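Local coordinates for protein putative acetyltransferase (Streptococcus mutans, PDB 3LD2) that binds coenzyme A and probably acts as an acyltransferase, transferring acyl groups other than aminoacyl groups, at residues L42-Q47 with D90-V95; H82-K87 with L96-L101; K144-V149 with D184-Y189. All blocks are in the same frame, centred on the assembly; numbering follows the deposited sequence.

Interaction 1 (L42-Q47 with D90-V95); sequences LSDIEQ and DKIVGV
Extended beyond CG (chi2 177°), Gln-47 brings its amide to Ile-92, whose CG1 is set against it by a chi1 of -50°. The contact joins a 3-10 turn and the first part of the helix that follows it to the N-terminal end of strand 92-100, an inner strand of the GNAT sheet. Gln-47 suits this place because its long arm offers an acceptor: OE1 takes the backbone N-H of Ile-92 at 3.3 Å in an almost straight bond, 178° at the hydrogen, although the donor stands above the carbonyl plane. The amide also lies against the isoleucine, with Gln-47 CD 3.6 Å from Ile-92 CG1. Ile-92, a branched strand residue, meets Gln-47 with CG1 and Asp-44 with CD1, while its side chain also packs on Val-85 and Lys-87 of the adjoining strand. Asp-44 is buried, and both oxygens of its carboxylate are answered: OD1 forms a salt bridge with Lys-87 and OD2 accepts the backbone N-H of Leu-41. Lys-87 also bridges to Asp-90, and its charge probably eases the two acids lying near each other. The terminal methyl, Ile-92 CD1, rests on the Asp-44 carboxylate, 3.6 Å from Asp-44 CG.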
loop_
_atom_site.group_PDB
_atom_site.type_symbol
_atom_site.label_atom_id
_atom_site.label_comp_id
_atom_site.label_asym_id
_atom_site.label_seq_id
_atom_site.Cartn_x
_atom_site.Cartn_y
_atom_site.Cartn_z
ATOM N N LEU A 42 17.332 1.985 6.566
ATOM C CA LEU A 42 17.597 0.614 6.902
ATOM C C LEU A 42 17.279 0.476 8.376
ATOM O O LEU A 42 16.745 -0.534 8.811
ATOM C CB LEU A 42 19.065 0.311 6.653
ATOM C CG LEU A 42 19.368 -0.999 5.946
ATOM C CD1 LEU A 42 18.986 -0.849 4.505
ATOM C CD2 LEU A 42 20.858 -1.316 6.060
ATOM N N SER A 43 17.605 1.513 9.145
ATOM C CA SER A 43 17.399 1.454 10.594
ATOM C C SER A 43 15.919 1.604 11.015
ATOM O O SER A 43 15.590 1.387 12.178
ATOM C CB SER A 43 18.306 2.451 11.346
ATOM O OG SER A 43 17.986 3.806 11.066
ATOM N N ASP A 44 15.053 1.970 10.068
ATOM C CA ASP A 44 13.609 2.069 10.309
ATOM C C ASP A 44 12.867 0.733 10.197
ATOM O O ASP A 44 11.683 0.653 10.521
ATOM C CB ASP A 44 12.954 3.006 9.288
ATOM C CG ASP A 44 13.147 4.458 9.605
ATOM O OD1 ASP A 44 13.408 4.792 10.786
ATOM O OD2 ASP A 44 13.011 5.272 8.669
ATOM N N ILE A 45 13.542 -0.303 9.717
ATOM C CA ILE A 45 12.844 -1.529 9.335
ATOM C C ILE A 45 12.158 -2.274 10.489
ATOM O O ILE A 45 11.126 -2.902 10.297
ATOM C CB ILE A 45 13.764 -2.490 8.549
ATOM C CG1 ILE A 45 14.054 -1.919 7.153
ATOM C CG2 ILE A 45 13.145 -3.885 8.468
ATOM C CD1 ILE A 45 15.073 -2.713 6.361
ATOM N N GLU A 46 12.749 -2.219 11.677
ATOM C CA GLU A 46 12.170 -2.859 12.856
ATOM C C GLU A 46 10.770 -2.319 13.068
ATOM O O GLU A 46 9.819 -3.062 13.292
ATOM C CB GLU A 46 12.990 -2.523 14.101
ATOM C CG GLU A 46 13.374 -3.730 14.935
ATOM C CD GLU A 46 14.458 -4.586 14.252
ATOM O OE1 GLU A 46 14.371 -4.807 13.012
ATOM O OE2 GLU A 46 15.397 -5.034 14.956
ATOM N N GLN A 47 10.674 -1.003 13.008
ATOM C CA GLN A 47 9.432 -0.306 13.245
ATOM C C GLN A 47 8.364 -0.583 12.193
ATOM O O GLN A 47 7.210 -0.810 12.535
ATOM C CB GLN A 47 9.700 1.187 13.326
ATOM C CG GLN A 47 10.093 1.647 14.701
ATOM C CD GLN A 47 10.411 3.121 14.699
ATOM O OE1 GLN A 47 9.567 3.960 15.061
ATOM N NE2 GLN A 47 11.623 3.457 14.233
ATOM N N ASP A 90 10.060 11.468 14.887
ATOM C CA ASP A 90 10.900 10.330 14.473
ATOM C C ASP A 90 10.362 8.959 14.941
ATOM O O ASP A 90 11.094 7.977 15.028
ATOM C CB ASP A 90 12.375 10.525 14.871
ATOM C CG ASP A 90 13.353 9.970 13.810
ATOM O OD1 ASP A 90 13.512 8.724 13.727
ATOM O OD2 ASP A 90 13.959 10.784 13.057
ATOM N N LYS A 91 9.069 8.920 15.237
ATOM C CA LYS A 91 8.339 7.674 15.397
ATOM C C LYS A 91 7.582 7.399 14.087
ATOM O O LYS A 91 6.893 8.286 13.552
ATOM C CB LYS A 91 7.359 7.798 16.567
ATOM C CG LYS A 91 6.282 6.719 16.628
ATOM C CD LYS A 91 6.697 5.540 17.516
ATOM C CE LYS A 91 5.633 4.433 17.522
ATOM N NZ LYS A 91 6.024 3.314 18.422
ATOM N N ILE A 92 7.730 6.188 13.555
ATOM C CA ILE A 92 7.058 5.819 12.305
ATOM C C ILE A 92 5.561 5.614 12.550
ATOM O O ILE A 92 5.200 4.846 13.436
ATOM C CB ILE A 92 7.581 4.488 11.745
ATOM C CG1 ILE A 92 9.113 4.462 11.675
ATOM C CG2 ILE A 92 6.930 4.198 10.384
ATOM C CD1 ILE A 92 9.659 4.884 10.353
ATOM N N VAL A 93 4.706 6.275 11.767
ATOM C CA VAL A 93 3.254 6.165 11.939
ATOM C C VAL A 93 2.522 5.807 10.647
ATOM O O VAL A 93 1.300 5.654 10.640
ATOM C CB VAL A 93 2.618 7.473 12.491
ATOM C CG1 VAL A 93 2.976 7.662 13.953
ATOM C CG2 VAL A 93 3.005 8.684 11.626
ATOM N N GLY A 94 3.277 5.691 9.561
ATOM C CA GLY A 94 2.735 5.301 8.274
ATOM C C GLY A 94 3.811 4.790 7.328
ATOM O O GLY A 94 4.983 5.179 7.428
ATOM N N VAL A 95 3.427 3.906 6.410
ATOM C CA VAL A 95 4.373 3.404 5.422
ATOM C C VAL A 95 3.713 3.075 4.076
ATOM O O VAL A 95 2.605 2.530 4.025
ATOM C CB VAL A 95 5.161 2.187 5.952
ATOM C CG1 VAL A 95 4.209 1.060 6.354
ATOM C CG2 VAL A 95 6.180 1.725 4.909
#

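Interaction 2 (H82-K87 with L96-L101); sequences HFLVAK and LDYSSL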
loop_
_atom_site.group_PDB
_atom_site.type_symbol
_atom_site.label_atom_id
_atom_site.label_comp_id
_atom_site.label_asym_id
_atom_site.label_seq_id
_atom_site.Cartn_x
_atom_site.Cartn_y
_atom_site.Cartn_z
ATOM N N HIS A 82 10.475 0.465 -3.419
ATOM C CA HIS A 82 10.810 1.666 -2.668
ATOM C C HIS A 82 9.799 1.924 -1.539
ATOM O O HIS A 82 8.643 1.531 -1.644
ATOM C CB HIS A 82 10.890 2.853 -3.608
ATOM C CG HIS A 82 11.558 2.538 -4.912
ATOM N ND1 HIS A 82 12.885 2.172 -5.003
ATOM C CD2 HIS A 82 11.081 2.534 -6.181
ATOM C CE1 HIS A 82 13.195 1.953 -6.270
ATOM N NE2 HIS A 82 12.118 2.164 -7.005
ATOM N N PHE A 83 10.251 2.558 -0.454
ATOM C CA PHE A 83 9.422 2.796 0.731
ATOM C C PHE A 83 9.378 4.269 1.143
ATOM O O PHE A 83 10.411 4.902 1.388
ATOM C CB PHE A 83 9.932 1.988 1.925
ATOM C CG PHE A 83 9.971 0.500 1.711
ATOM C CD1 PHE A 83 9.122 -0.336 2.429
ATOM C CD2 PHE A 83 10.868 -0.068 0.826
ATOM C CE1 PHE A 83 9.158 -1.714 2.267
ATOM C CE2 PHE A 83 10.914 -1.448 0.647
ATOM C CZ PHE A 83 10.048 -2.276 1.382
ATOM N N LEU A 84 8.176 4.821 1.229
ATOM C CA LEU A 84 7.975 6.117 1.863
ATOM C C LEU A 84 7.476 5.867 3.279
ATOM O O LEU A 84 6.641 4.974 3.521
ATOM C CB LEU A 84 6.967 6.952 1.090
ATOM C CG LEU A 84 7.384 7.237 -0.354
ATOM C CD1 LEU A 84 6.283 7.977 -1.086
ATOM C CD2 LEU A 84 8.677 8.040 -0.391
ATOM N N VAL A 85 7.983 6.650 4.216
ATOM C CA VAL A 85 7.602 6.483 5.602
ATOM C C VAL A 85 7.115 7.814 6.203
ATOM O O VAL A 85 7.559 8.895 5.813
ATOM C CB VAL A 85 8.771 5.844 6.375
ATOM C CG1 VAL A 85 9.006 6.529 7.687
ATOM C CG2 VAL A 85 8.537 4.356 6.566
ATOM N N ALA A 86 6.144 7.759 7.100
ATOM C CA ALA A 86 5.713 8.990 7.761
ATOM C C ALA A 86 6.041 8.920 9.242
ATOM O O ALA A 86 5.863 7.889 9.882
ATOM C CB ALA A 86 4.243 9.263 7.523
ATOM N N LYS A 87 6.570 10.007 9.779
ATOM C CA LYS A 87 6.987 10.014 11.178
ATOM C C LYS A 87 6.372 11.190 11.901
ATOM O O LYS A 87 6.145 12.265 11.315
ATOM C CB LYS A 87 8.514 10.086 11.319
ATOM C CG LYS A 87 9.307 8.915 10.747
ATOM C CD LYS A 87 10.791 9.056 11.116
ATOM C CE LYS A 87 11.716 8.296 10.173
ATOM N NZ LYS A 87 12.879 7.640 10.865
ATOM N N LEU A 96 4.396 3.430 2.991
ATOM C CA LEU A 96 3.930 3.129 1.655
ATOM C C LEU A 96 5.096 2.569 0.846
ATOM O O LEU A 96 6.131 3.233 0.693
ATOM C CB LEU A 96 3.345 4.373 0.976
ATOM C CG LEU A 96 2.765 4.131 -0.443
ATOM C CD1 LEU A 96 1.707 5.148 -0.864
ATOM C CD2 LEU A 96 3.859 4.048 -1.528
ATOM N N ASP A 97 4.942 1.343 0.349
ATOM C CA ASP A 97 5.931 0.756 -0.554
ATOM C C ASP A 97 5.338 0.624 -1.950
ATOM O O ASP A 97 4.142 0.377 -2.103
ATOM C CB ASP A 97 6.376 -0.609 -0.067
ATOM C CG ASP A 97 5.300 -1.656 -0.223
ATOM O OD1 ASP A 97 4.255 -1.513 0.434
ATOM O OD2 ASP A 97 5.490 -2.624 -0.992
ATOM N N TYR A 98 6.169 0.813 -2.968
ATOM C CA TYR A 98 5.708 0.695 -4.349
ATOM C C TYR A 98 6.725 0.035 -5.239
ATOM O O TYR A 98 7.910 -0.006 -4.935
ATOM C CB TYR A 98 5.281 2.047 -4.930
ATOM C CG TYR A 98 6.365 3.082 -5.065
ATOM C CD1 TYR A 98 7.097 3.190 -6.241
ATOM C CD2 TYR A 98 6.642 3.975 -4.030
ATOM C CE1 TYR A 98 8.088 4.150 -6.391
ATOM C CE2 TYR A 98 7.635 4.942 -4.158
ATOM C CZ TYR A 98 8.368 5.021 -5.345
ATOM O OH TYR A 98 9.364 5.974 -5.514
ATOM N N SER A 99 6.249 -0.487 -6.347
ATOM C CA SER A 99 7.110 -1.217 -7.257
ATOM C C SER A 99 6.378 -1.452 -8.579
ATOM O O SER A 99 5.142 -1.355 -8.635
ATOM C CB SER A 99 7.451 -2.556 -6.634
ATOM O OG SER A 99 6.317 -3.397 -6.742
ATOM N N SER A 100 7.142 -1.755 -9.635
ATOM C CA SER A 100 6.586 -2.210 -10.919
ATOM C C SER A 100 5.635 -3.407 -10.790
ATOM O O SER A 100 5.946 -4.392 -10.129
ATOM C CB SER A 100 7.722 -2.602 -11.862
ATOM O OG SER A 100 8.154 -1.470 -12.595
ATOM N N LEU A 101 4.494 -3.346 -11.451
ATOM C CA LEU A 101 3.547 -4.452 -11.355
ATOM C C LEU A 101 4.039 -5.719 -12.057
ATOM O O LEU A 101 3.792 -6.821 -11.574
ATOM C CB LEU A 101 2.168 -4.051 -11.878
ATOM C CG LEU A 101 1.072 -5.096 -11.650
ATOM C CD1 LEU A 101 1.040 -5.549 -10.188
ATOM C CD2 LEU A 101 -0.284 -4.555 -12.062
#
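His-82 and Tyr-98 face each other as a hydrogen-bonded antiparallel pair, and each satisfies the other's backbone: His-82 N gives to Tyr-98 O at 3.0 Å, and Tyr-98 N to His-82 O at 2.9 Å. Two residues on, Leu-84 and Leu-96 repeat the exchange, with Leu-84 N to Leu-96 O a short 2.6 Å and Leu-96 N to Leu-84 O 2.8 Å. Between them Phe-83 and Asp-97 form a non-hydrogen-bonded pair. The backbone of Phe-83 is instead bonded outward to Met-40, and that of Val-85 to Ser-38, so this strand is served on both edges. His-82 O has a further, weaker visitor, a CA-H...O contact from Asp-97, whose CA is 3.0 Å from His-82 O.

The side chains add ring and apolar contacts. Tyr-98 CG sits between its backbone N and carbonyl carbon (chi1 64°), which swings the ring back over the neighbouring strand. His-82 CB lies over one face of it, and the imidazole turns an edge toward that face in an offset edge-to-face pair with planes at 61°. Leu-84 CG meets the phenol at its edge, and Phe-134 adds another edge-to-face partner. On the opposite side of the sheet, Asp-97 CB sits over one face of the Phe-83 ring, toward its rim, 4.0 Å from the centroid, a CH-pi contact, while OD2 has a long, weak ion pair with Lys-76. Leucines suit the other side because helix 126-138 covers it through Leu-130 and Ile-133. This is the antiparallel beta hairpin of strands 82-88 and 92-100, part of the GNAT core sheet.

Interaction 3 (K144-V149 with D184-Y189); sequences KVLIHV and DLIYSY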
loop_
_atom_site.group_PDB
_atom_site.type_symbol
_atom_site.label_atom_id
_atom_site.label_comp_id
_atom_site.label_asym_id
_atom_site.label_seq_id
_atom_site.Cartn_x
_atom_site.Cartn_y
_atom_site.Cartn_z
ATOM N N LYS A 144 0.269 4.163 -15.473
ATOM C CA LYS A 144 -0.904 3.663 -14.801
ATOM C C LYS A 144 -0.559 3.033 -13.464
ATOM O O LYS A 144 0.395 2.250 -13.355
ATOM C CB LYS A 144 -1.580 2.616 -15.688
ATOM C CG LYS A 144 -2.872 2.078 -15.148
ATOM C CD LYS A 144 -3.176 0.731 -15.747
ATOM C CE LYS A 144 -4.631 0.347 -15.528
ATOM N NZ LYS A 144 -5.056 -0.726 -16.456
ATOM N N VAL A 145 -1.348 3.396 -12.456
ATOM C CA VAL A 145 -1.312 2.735 -11.164
ATOM C C VAL A 145 -2.443 1.725 -11.101
ATOM O O VAL A 145 -3.562 2.000 -11.508
ATOM C CB VAL A 145 -1.558 3.707 -9.997
ATOM C CG1 VAL A 145 -1.286 3.004 -8.684
ATOM C CG2 VAL A 145 -0.724 4.935 -10.143
ATOM N N LEU A 146 -2.153 0.572 -10.539
ATOM C CA LEU A 146 -3.169 -0.418 -10.352
ATOM C C LEU A 146 -3.007 -1.171 -9.009
ATOM O O LEU A 146 -1.911 -1.640 -8.676
ATOM C CB LEU A 146 -3.168 -1.353 -11.561
ATOM C CG LEU A 146 -4.315 -2.338 -11.681
ATOM C CD1 LEU A 146 -4.724 -2.517 -13.109
ATOM C CD2 LEU A 146 -3.865 -3.656 -11.086
ATOM N N ILE A 147 -4.109 -1.273 -8.256
ATOM C CA ILE A 147 -4.130 -2.000 -6.980
ATOM C C ILE A 147 -5.332 -2.924 -6.808
ATOM O O ILE A 147 -6.381 -2.750 -7.434
ATOM C CB ILE A 147 -4.128 -1.043 -5.782
ATOM C CG1 ILE A 147 -5.264 -0.033 -5.936
ATOM C CG2 ILE A 147 -2.757 -0.345 -5.642
ATOM C CD1 ILE A 147 -5.273 1.041 -4.881
ATOM N N HIS A 148 -5.156 -3.904 -5.936
ATOM C CA HIS A 148 -6.197 -4.848 -5.562
ATOM C C HIS A 148 -6.677 -4.535 -4.149
ATOM O O HIS A 148 -5.860 -4.428 -3.236
ATOM C CB HIS A 148 -5.630 -6.254 -5.563
ATOM C CG HIS A 148 -5.341 -6.785 -6.927
ATOM N ND1 HIS A 148 -6.121 -7.747 -7.529
ATOM C CD2 HIS A 148 -4.358 -6.489 -7.811
ATOM C CE1 HIS A 148 -5.625 -8.027 -8.721
ATOM N NE2 HIS A 148 -4.556 -7.278 -8.916
ATOM N N VAL A 149 -7.988 -4.386 -3.968
ATOM C CA VAL A 149 -8.561 -4.087 -2.659
ATOM C C VAL A 149 -9.635 -5.134 -2.342
ATOM O O VAL A 149 -10.561 -5.331 -3.124
ATOM C CB VAL A 149 -9.177 -2.662 -2.631
ATOM C CG1 VAL A 149 -9.504 -2.233 -1.204
ATOM C CG2 VAL A 149 -8.248 -1.645 -3.265
ATOM N N ASP A 184 -12.608 -9.107 -4.995
ATOM C CA ASP A 184 -11.378 -8.382 -5.221
ATOM C C ASP A 184 -11.699 -7.185 -6.098
ATOM O O ASP A 184 -12.102 -7.341 -7.253
ATOM C CB ASP A 184 -10.380 -9.300 -5.912
ATOM C CG ASP A 184 -8.993 -8.706 -5.997
ATOM O OD1 ASP A 184 -8.688 -7.768 -5.223
ATOM O OD2 ASP A 184 -8.207 -9.201 -6.838
ATOM N N LEU A 185 -11.549 -5.985 -5.555
ATOM C CA LEU A 185 -11.818 -4.787 -6.327
ATOM C C LEU A 185 -10.520 -4.199 -6.816
ATOM O O LEU A 185 -9.584 -3.999 -6.041
ATOM C CB LEU A 185 -12.573 -3.759 -5.503
ATOM C CG LEU A 185 -13.811 -4.274 -4.785
ATOM C CD1 LEU A 185 -14.433 -3.132 -3.987
ATOM C CD2 LEU A 185 -14.761 -4.870 -5.801
ATOM N N ILE A 186 -10.467 -3.939 -8.116
ATOM C CA ILE A 186 -9.239 -3.526 -8.752
ATOM C C ILE A 186 -9.372 -2.070 -9.064
ATOM O O ILE A 186 -10.236 -1.695 -9.856
ATOM C CB ILE A 186 -8.986 -4.335 -10.029
ATOM C CG1 ILE A 186 -8.787 -5.794 -9.643
ATOM C CG2 ILE A 186 -7.752 -3.802 -10.779
ATOM C CD1 ILE A 186 -8.416 -6.674 -10.781
ATOM N N TYR A 187 -8.532 -1.262 -8.413
ATOM C CA TYR A 187 -8.548 0.186 -8.578
ATOM C C TYR A 187 -7.374 0.684 -9.405
ATOM O O TYR A 187 -6.259 0.170 -9.315
ATOM C CB TYR A 187 -8.557 0.888 -7.216
ATOM C CG TYR A 187 -9.919 0.931 -6.564
ATOM C CD1 TYR A 187 -10.762 2.021 -6.735
ATOM C CD2 TYR A 187 -10.373 -0.131 -5.791
ATOM C CE1 TYR A 187 -12.008 2.054 -6.157
ATOM C CE2 TYR A 187 -11.627 -0.104 -5.195
ATOM C CZ TYR A 187 -12.434 0.979 -5.387
ATOM O OH TYR A 187 -13.664 1.008 -4.786
ATOM N N SER A 188 -7.597 1.702 -10.214
ATOM C CA SER A 188 -6.500 2.176 -11.025
ATOM C C SER A 188 -6.420 3.678 -10.979
ATOM O O SER A 188 -7.308 4.341 -10.449
ATOM C CB SER A 188 -6.576 1.624 -12.464
ATOM O OG SER A 188 -7.728 2.085 -13.128
ATOM N N TYR A 189 -5.327 4.215 -11.506
ATOM C CA TYR A 189 -5.128 5.651 -11.518
ATOM C C TYR A 189 -4.403 6.020 -12.788
ATOM O O TYR A 189 -3.375 5.423 -13.113
ATOM C CB TYR A 189 -4.307 6.084 -10.295
ATOM C CG TYR A 189 -4.361 7.568 -9.998
ATOM C CD1 TYR A 189 -5.062 8.055 -8.898
ATOM C CD2 TYR A 189 -3.704 8.476 -10.807
ATOM C CE1 TYR A 189 -5.118 9.405 -8.623
ATOM C CE2 TYR A 189 -3.750 9.829 -10.542
ATOM C CZ TYR A 189 -4.448 10.288 -9.450
ATOM O OH TYR A 189 -4.479 11.641 -9.201
#
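The imidazole of His-148 has Ile-186 CG1 over one face, 4.2 Å from the ring centroid, and the carboxylate of Asp-184 at its edge. Ring and carboxylate are nearly coplanar, 22° apart, and His-148 ND1 gives its N-H to the syn side of Asp-184 OD2 at 2.6 Å. A chi1 of -171°, which sets CG beside the carbonyl carbon, brings the Asp-184 carboxylate to this diagonally placed residue; the bond, in the ring plane, would hold the imidazole's rotation. Next along, Leu-146 CG packs 3.8 Å from Ile-186 CG2. Ser-188, small enough to leave room for the aliphatic end of Lys-144, turns OG to Glu-168, which also holds Lys-144 NZ.

On the other face, Val-145 and Ile-147 stand opposite Tyr-189 and Tyr-187, and Val-149 opposite Leu-185, each pair joined by reciprocal backbone bonds. Val-145 CB meets Tyr-189 CB at 3.6 Å, and Val-149 CG2 touches Tyr-187 CD2 at the same distance. Helix 154-162 and Phe-165 cover this side. Strand 144-150 pairs in parallel with strand 110-117 on its other edge; the side chain of Val-149 lies about 5 Å from the bound coenzyme A, consistent with the cofactor cleft of GNAT enzymes, which opens between these two parallel strands.

All three contacts reach one mixed seven-stranded sheet. Interactions 1 and 2 share strand 92-100, have centres 12 Å apart and cross along the chain. They meet at a classic beta bulge, where Val-93 and Gly-94 both face Ala-86. Interaction 3 follows later in the sequence, its centre 16 Å from that of interaction 2 and 26 Å from that of interaction 1, on the opposite side of the chain's centre from the latter. Leu-101 touching Leu-146 links interactions 2 and 3. Strand 110-117, which carries the coenzyme A-binding residues Ile-115 and Val-117, lies between the hairpin of interactions 1 and 2 and the strand pair of interaction 3, so interaction 3 borders the cofactor site, while interactions 1 and 2 build the sheet beyond that strand.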